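Long-range contact in class I phosphodiesterase PDEB1 (Leishmania major, PDB 2R8Q), which belongs to the class I cyclic nucleotide phosphodiesterase family and has an all-helical catalytic domain that holds zinc and magnesium ions: residues P55-L67 with F102-T114. Sequence-based numbering, arbitrary orientation.
Sequences PMDAAAGVVYNLL and FYHVVDVCQTLHT. With ZN (zinc ion), chain C.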
loop_
_atom_site.group_PDB
_atom_site.type_symbol
_atom_site.label_atom_id
_atom_site.label_comp_id
_atom_site.label_asym_id
_atom_site.label_seq_id
_atom_site.Cartn_x
_atom_site.Cartn_y
_atom_site.Cartn_z
ATOM N N PRO A 55 -3.275 -6.468 -30.238
ATOM C CA PRO A 55 -3.539 -7.538 -29.271
ATOM C C PRO A 55 -4.006 -7.102 -27.885
ATOM O O PRO A 55 -4.804 -7.797 -27.258
ATOM C CB PRO A 55 -2.221 -8.316 -29.255
ATOM C CG PRO A 55 -1.202 -7.259 -29.542
ATOM C CD PRO A 55 -1.858 -6.455 -30.643
ATOM N N MET A 56 -3.519 -5.963 -27.398
ATOM C CA MET A 56 -3.953 -5.485 -26.087
ATOM C C MET A 56 -5.411 -5.044 -26.147
ATOM O O MET A 56 -6.158 -5.220 -25.182
ATOM C CB MET A 56 -3.074 -4.331 -25.614
ATOM C CG MET A 56 -1.733 -4.772 -25.049
ATOM S SD MET A 56 -1.945 -5.631 -23.466
ATOM C CE MET A 56 -0.297 -6.268 -23.191
ATOM N N ASP A 57 -5.816 -4.463 -27.274
ATOM C CA ASP A 57 -7.204 -4.035 -27.432
ATOM C C ASP A 57 -8.089 -5.271 -27.582
ATOM O O ASP A 57 -9.183 -5.342 -27.018
ATOM C CB ASP A 57 -7.371 -3.133 -28.665
ATOM C CG ASP A 57 -6.766 -1.755 -28.476
ATOM O OD1 ASP A 57 -6.708 -1.269 -27.328
ATOM O OD2 ASP A 57 -6.365 -1.141 -29.489
ATOM N N ALA A 58 -7.614 -6.253 -28.344
ATOM C CA ALA A 58 -8.372 -7.482 -28.538
ATOM C C ALA A 58 -8.553 -8.213 -27.204
ATOM O O ALA A 58 -9.627 -8.729 -26.915
ATOM C CB ALA A 58 -7.660 -8.380 -29.553
ATOM N N ALA A 59 -7.501 -8.255 -26.392
ATOM C CA ALA A 59 -7.578 -8.921 -25.093
ATOM C C ALA A 59 -8.590 -8.221 -24.185
ATOM O O ALA A 59 -9.336 -8.870 -23.456
ATOM C CB ALA A 59 -6.201 -8.939 -24.436
ATOM N N ALA A 60 -8.601 -6.895 -24.224
ATOM C CA ALA A 60 -9.544 -6.124 -23.421
ATOM C C ALA A 60 -10.955 -6.428 -23.923
ATOM O O ALA A 60 -11.910 -6.484 -23.146
ATOM C CB ALA A 60 -9.250 -4.640 -23.560
ATOM N N GLY A 61 -11.071 -6.623 -25.233
ATOM C CA GLY A 61 -12.360 -6.925 -25.831
ATOM C C GLY A 61 -12.876 -8.290 -25.422
ATOM O O GLY A 61 -14.084 -8.492 -25.294
ATOM N N VAL A 62 -11.963 -9.237 -25.227
ATOM C CA VAL A 62 -12.341 -10.576 -24.810
ATOM C C VAL A 62 -13.035 -10.490 -23.457
ATOM O O VAL A 62 -14.133 -11.017 -23.277
ATOM C CB VAL A 62 -11.100 -11.495 -24.694
ATOM C CG1 VAL A 62 -11.473 -12.818 -24.046
ATOM C CG2 VAL A 62 -10.509 -11.732 -26.081
ATOM N N VAL A 63 -12.407 -9.806 -22.506
ATOM C CA VAL A 63 -13.004 -9.692 -21.184
ATOM C C VAL A 63 -14.269 -8.841 -21.168
ATOM O O VAL A 63 -15.207 -9.159 -20.441
ATOM C CB VAL A 63 -11.996 -9.145 -20.143
ATOM C CG1 VAL A 63 -10.899 -10.169 -19.906
ATOM C CG2 VAL A 63 -11.410 -7.841 -20.611
ATOM N N TYR A 64 -14.312 -7.766 -21.953
ATOM C CA TYR A 64 -15.517 -6.943 -21.964
ATOM C C TYR A 64 -16.697 -7.744 -22.498
ATOM O O TYR A 64 -17.793 -7.701 -21.937
ATOM C CB TYR A 64 -15.332 -5.679 -22.814
ATOM C CG TYR A 64 -16.600 -4.849 -22.890
ATOM C CD1 TYR A 64 -17.559 -5.089 -23.876
ATOM C CD2 TYR A 64 -16.886 -3.892 -21.917
ATOM C CE1 TYR A 64 -18.776 -4.403 -23.884
ATOM C CE2 TYR A 64 -18.099 -3.200 -21.915
ATOM C CZ TYR A 64 -19.039 -3.464 -22.899
ATOM O OH TYR A 64 -20.252 -2.809 -22.878
ATOM N N ASN A 65 -16.469 -8.479 -23.579
ATOM C CA ASN A 65 -17.523 -9.287 -24.183
ATOM C C ASN A 65 -17.981 -10.381 -23.222
ATOM O O ASN A 65 -19.178 -10.554 -22.974
ATOM C CB ASN A 65 -17.015 -9.930 -25.475
ATOM C CG ASN A 65 -18.113 -10.635 -26.242
ATOM O OD1 ASN A 65 -18.820 -10.020 -27.044
ATOM N ND2 ASN A 65 -18.275 -11.928 -25.991
ATOM N N LEU A 66 -17.018 -11.115 -22.674
ATOM C CA LEU A 66 -17.327 -12.202 -21.758
ATOM C C LEU A 66 -18.091 -11.730 -20.527
ATOM O O LEU A 66 -19.118 -12.309 -20.173
ATOM C CB LEU A 66 -16.040 -12.907 -21.320
ATOM C CG LEU A 66 -16.224 -14.103 -20.380
ATOM C CD1 LEU A 66 -16.986 -15.215 -21.089
ATOM C CD2 LEU A 66 -14.859 -14.605 -19.929
ATOM N N LEU A 67 -17.599 -10.677 -19.883
ATOM C CA LEU A 67 -18.250 -10.175 -18.680
ATOM C C LEU A 67 -19.585 -9.485 -18.930
ATOM O O LEU A 67 -20.556 -9.754 -18.226
ATOM C CB LEU A 67 -17.307 -9.242 -17.918
ATOM C CG LEU A 67 -16.038 -9.917 -17.380
ATOM C CD1 LEU A 67 -15.287 -8.936 -16.502
ATOM C CD2 LEU A 67 -16.401 -11.167 -16.585
ATOM N N PHE A 102 -0.920 -8.162 -18.779
ATOM C CA PHE A 102 -2.371 -8.137 -18.909
ATOM C C PHE A 102 -2.964 -9.451 -19.428
ATOM O O PHE A 102 -4.046 -9.852 -19.009
ATOM C CB PHE A 102 -2.779 -6.966 -19.814
ATOM C CG PHE A 102 -4.266 -6.750 -19.918
ATOM C CD1 PHE A 102 -5.036 -6.495 -18.783
ATOM C CD2 PHE A 102 -4.892 -6.764 -21.163
ATOM C CE1 PHE A 102 -6.406 -6.253 -18.885
ATOM C CE2 PHE A 102 -6.263 -6.524 -21.280
ATOM C CZ PHE A 102 -7.022 -6.267 -20.142
ATOM N N TYR A 103 -2.265 -10.133 -20.330
ATOM C CA TYR A 103 -2.790 -11.386 -20.869
ATOM C C TYR A 103 -2.993 -12.464 -19.812
ATOM O O TYR A 103 -3.902 -13.286 -19.932
ATOM C CB TYR A 103 -1.881 -11.905 -21.980
ATOM C CG TYR A 103 -1.690 -10.903 -23.093
ATOM C CD1 TYR A 103 -0.429 -10.381 -23.376
ATOM C CD2 TYR A 103 -2.775 -10.460 -23.853
ATOM C CE1 TYR A 103 -0.248 -9.444 -24.390
ATOM C CE2 TYR A 103 -2.604 -9.518 -24.869
ATOM C CZ TYR A 103 -1.340 -9.016 -25.131
ATOM O OH TYR A 103 -1.150 -8.084 -26.130
ATOM N N HIS A 104 -2.153 -12.472 -18.783
ATOM C CA HIS A 104 -2.305 -13.459 -17.720
ATOM C C HIS A 104 -3.612 -13.256 -16.963
ATOM O O HIS A 104 -4.307 -14.223 -16.661
ATOM C CB HIS A 104 -1.138 -13.381 -16.724
ATOM C CG HIS A 104 -1.401 -14.084 -15.424
ATOM N ND1 HIS A 104 -1.573 -15.451 -15.332
ATOM C CD2 HIS A 104 -1.494 -13.610 -14.159
ATOM C CE1 HIS A 104 -1.753 -15.786 -14.066
ATOM N NE2 HIS A 104 -1.709 -14.688 -13.334
ATOM N N VAL A 105 -3.959 -12.008 -16.649
ATOM C CA VAL A 105 -5.196 -11.796 -15.897
ATOM C C VAL A 105 -6.433 -11.977 -16.770
ATOM O O VAL A 105 -7.483 -12.379 -16.278
ATOM C CB VAL A 105 -5.219 -10.420 -15.163
ATOM C CG1 VAL A 105 -4.031 -10.341 -14.203
ATOM C CG2 VAL A 105 -5.192 -9.261 -16.149
ATOM N N VAL A 106 -6.306 -11.704 -18.066
ATOM C CA VAL A 106 -7.419 -11.915 -18.982
ATOM C C VAL A 106 -7.643 -13.430 -19.000
ATOM O O VAL A 106 -8.778 -13.911 -18.957
ATOM C CB VAL A 106 -7.071 -11.412 -20.405
ATOM C CG1 VAL A 106 -8.089 -11.935 -21.421
ATOM C CG2 VAL A 106 -7.050 -9.887 -20.410
ATOM N N ASP A 107 -6.545 -14.182 -19.047
ATOM C CA ASP A 107 -6.627 -15.638 -19.039
ATOM C C ASP A 107 -7.262 -16.163 -17.750
ATOM O O ASP A 107 -8.120 -17.037 -17.793
ATOM C CB ASP A 107 -5.233 -16.246 -19.212
ATOM C CG ASP A 107 -5.231 -17.755 -19.069
ATOM O OD1 ASP A 107 -6.040 -18.421 -19.749
ATOM O OD2 ASP A 107 -4.411 -18.276 -18.280
ATOM N N VAL A 108 -6.848 -15.640 -16.598
ATOM C CA VAL A 108 -7.418 -16.110 -15.340
ATOM C C VAL A 108 -8.913 -15.797 -15.280
ATOM O O VAL A 108 -9.703 -16.615 -14.818
ATOM C CB VAL A 108 -6.681 -15.488 -14.123
ATOM C CG1 VAL A 108 -7.392 -15.847 -12.824
ATOM C CG2 VAL A 108 -5.251 -16.010 -14.079
ATOM N N CYS A 109 -9.297 -14.619 -15.766
ATOM C CA CYS A 109 -10.702 -14.223 -15.771
ATOM C C CYS A 109 -11.519 -15.186 -16.634
ATOM O O CYS A 109 -12.534 -15.725 -16.192
ATOM C CB CYS A 109 -10.829 -12.791 -16.300
ATOM S SG CYS A 109 -12.518 -12.129 -16.347
ATOM N N GLN A 110 -11.059 -15.414 -17.859
ATOM C CA GLN A 110 -11.751 -16.310 -18.784
ATOM C C GLN A 110 -11.809 -17.737 -18.240
ATOM O O GLN A 110 -12.830 -18.427 -18.358
ATOM C CB GLN A 110 -11.037 -16.282 -20.141
ATOM C CG GLN A 110 -11.770 -16.968 -21.297
ATOM C CD GLN A 110 -11.549 -18.470 -21.351
ATOM O OE1 GLN A 110 -10.451 -18.959 -21.080
ATOM N NE2 GLN A 110 -12.589 -19.211 -21.725
ATOM N N THR A 111 -10.713 -18.172 -17.629
ATOM C CA THR A 111 -10.631 -19.514 -17.065
ATOM C C THR A 111 -11.623 -19.677 -15.913
ATOM O O THR A 111 -12.298 -20.706 -15.800
ATOM C CB THR A 111 -9.204 -19.803 -16.565
ATOM O OG1 THR A 111 -8.291 -19.736 -17.668
ATOM C CG2 THR A 111 -9.126 -21.179 -15.929
ATOM N N LEU A 112 -11.724 -18.664 -15.059
ATOM C CA LEU A 112 -12.656 -18.739 -13.943
ATOM C C LEU A 112 -14.087 -18.833 -14.453
ATOM O O LEU A 112 -14.921 -19.509 -13.851
ATOM C CB LEU A 112 -12.498 -17.526 -13.022
ATOM C CG LEU A 112 -11.223 -17.555 -12.176
ATOM C CD1 LEU A 112 -11.084 -16.250 -11.410
ATOM C CD2 LEU A 112 -11.273 -18.736 -11.218
ATOM N N HIS A 113 -14.377 -18.158 -15.561
ATOM C CA HIS A 113 -15.719 -18.225 -16.117
ATOM C C HIS A 113 -15.987 -19.685 -16.475
ATOM O O HIS A 113 -17.055 -20.212 -16.168
ATOM C CB HIS A 113 -15.845 -17.330 -17.354
ATOM C CG HIS A 113 -17.234 -17.264 -17.918
ATOM N ND1 HIS A 113 -17.799 -18.302 -18.626
ATOM C CD2 HIS A 113 -18.169 -16.286 -17.870
ATOM C CE1 HIS A 113 -19.023 -17.966 -18.993
ATOM N NE2 HIS A 113 -19.274 -16.747 -18.547
ATOM N N THR A 114 -15.014 -20.356 -17.094
ATOM C CA THR A 114 -15.234 -21.755 -17.453
ATOM C C THR A 114 -15.427 -22.643 -16.225
ATOM O O THR A 114 -16.185 -23.606 -16.270
ATOM C CB THR A 114 -14.089 -22.341 -18.336
ATOM O OG1 THR A 114 -12.898 -22.514 -17.559
ATOM C CG2 THR A 114 -13.808 -21.427 -19.514
HETATM ZN ZN ZN C . -1.650 -14.487 -11.147
HETATM O O HOH W 1 -1.124 -14.630 -9.059
HETATM O O HOH W 2 0.357 -15.589 -11.173
#
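M56 touches the rings of both F102 and Y103 where helix 55-67 packs along helix 102-114. The two helices run nearly parallel, crossing at 22° with axes 9.9 Å apart, within the all-helical catalytic fold of the phosphodiesterases. M56 makes Met-aromatic contacts with both rings. Its SD is 3.9 Å from F102 CD2, and its CE is 3.4 Å from Y103 CE1. The M56 chain bends at chi2 (-69°), which carries the sulfur over to the other helix. Both rings take the sulfur obliquely.

A59 CB touches the same two residues and sits at the edge of the Y103 ring, 3.7 Å from CE2. The Y103 hydroxyl reaches the start of helix 55-67 and rests against P55 CB. The F102 ring turns an edge to A60 N. V106 CG2, from the same helix as F102, lies over the rim of one face of the F102 ring.

In the middle, V63 CG1 meets V106 CG1 at 3.6 Å, and the two side chains cross at about a right angle. L67 CD2 comes up to C109 SG. Further along, L66 splits its two methyls. CD2 lies against the backbone at Q110 CA, while CD1 turns to H113.

The side chains meet almost wholly through apolar groups. The amide of Q110 is held from outside: NE2 bonds to the carbonyls of F38 and S40. R49 makes a cation-pi contact with Y103. Helix 127-139 packs on V63, L67 and C109. H104, which does not touch helix 55-67, binds the zinc ion through NE2, together with H140, D141 and D254. At the H113 end, L66 CD1 makes a CH-pi contact 3.7 Å from the ring centroid, only 13° off its normal.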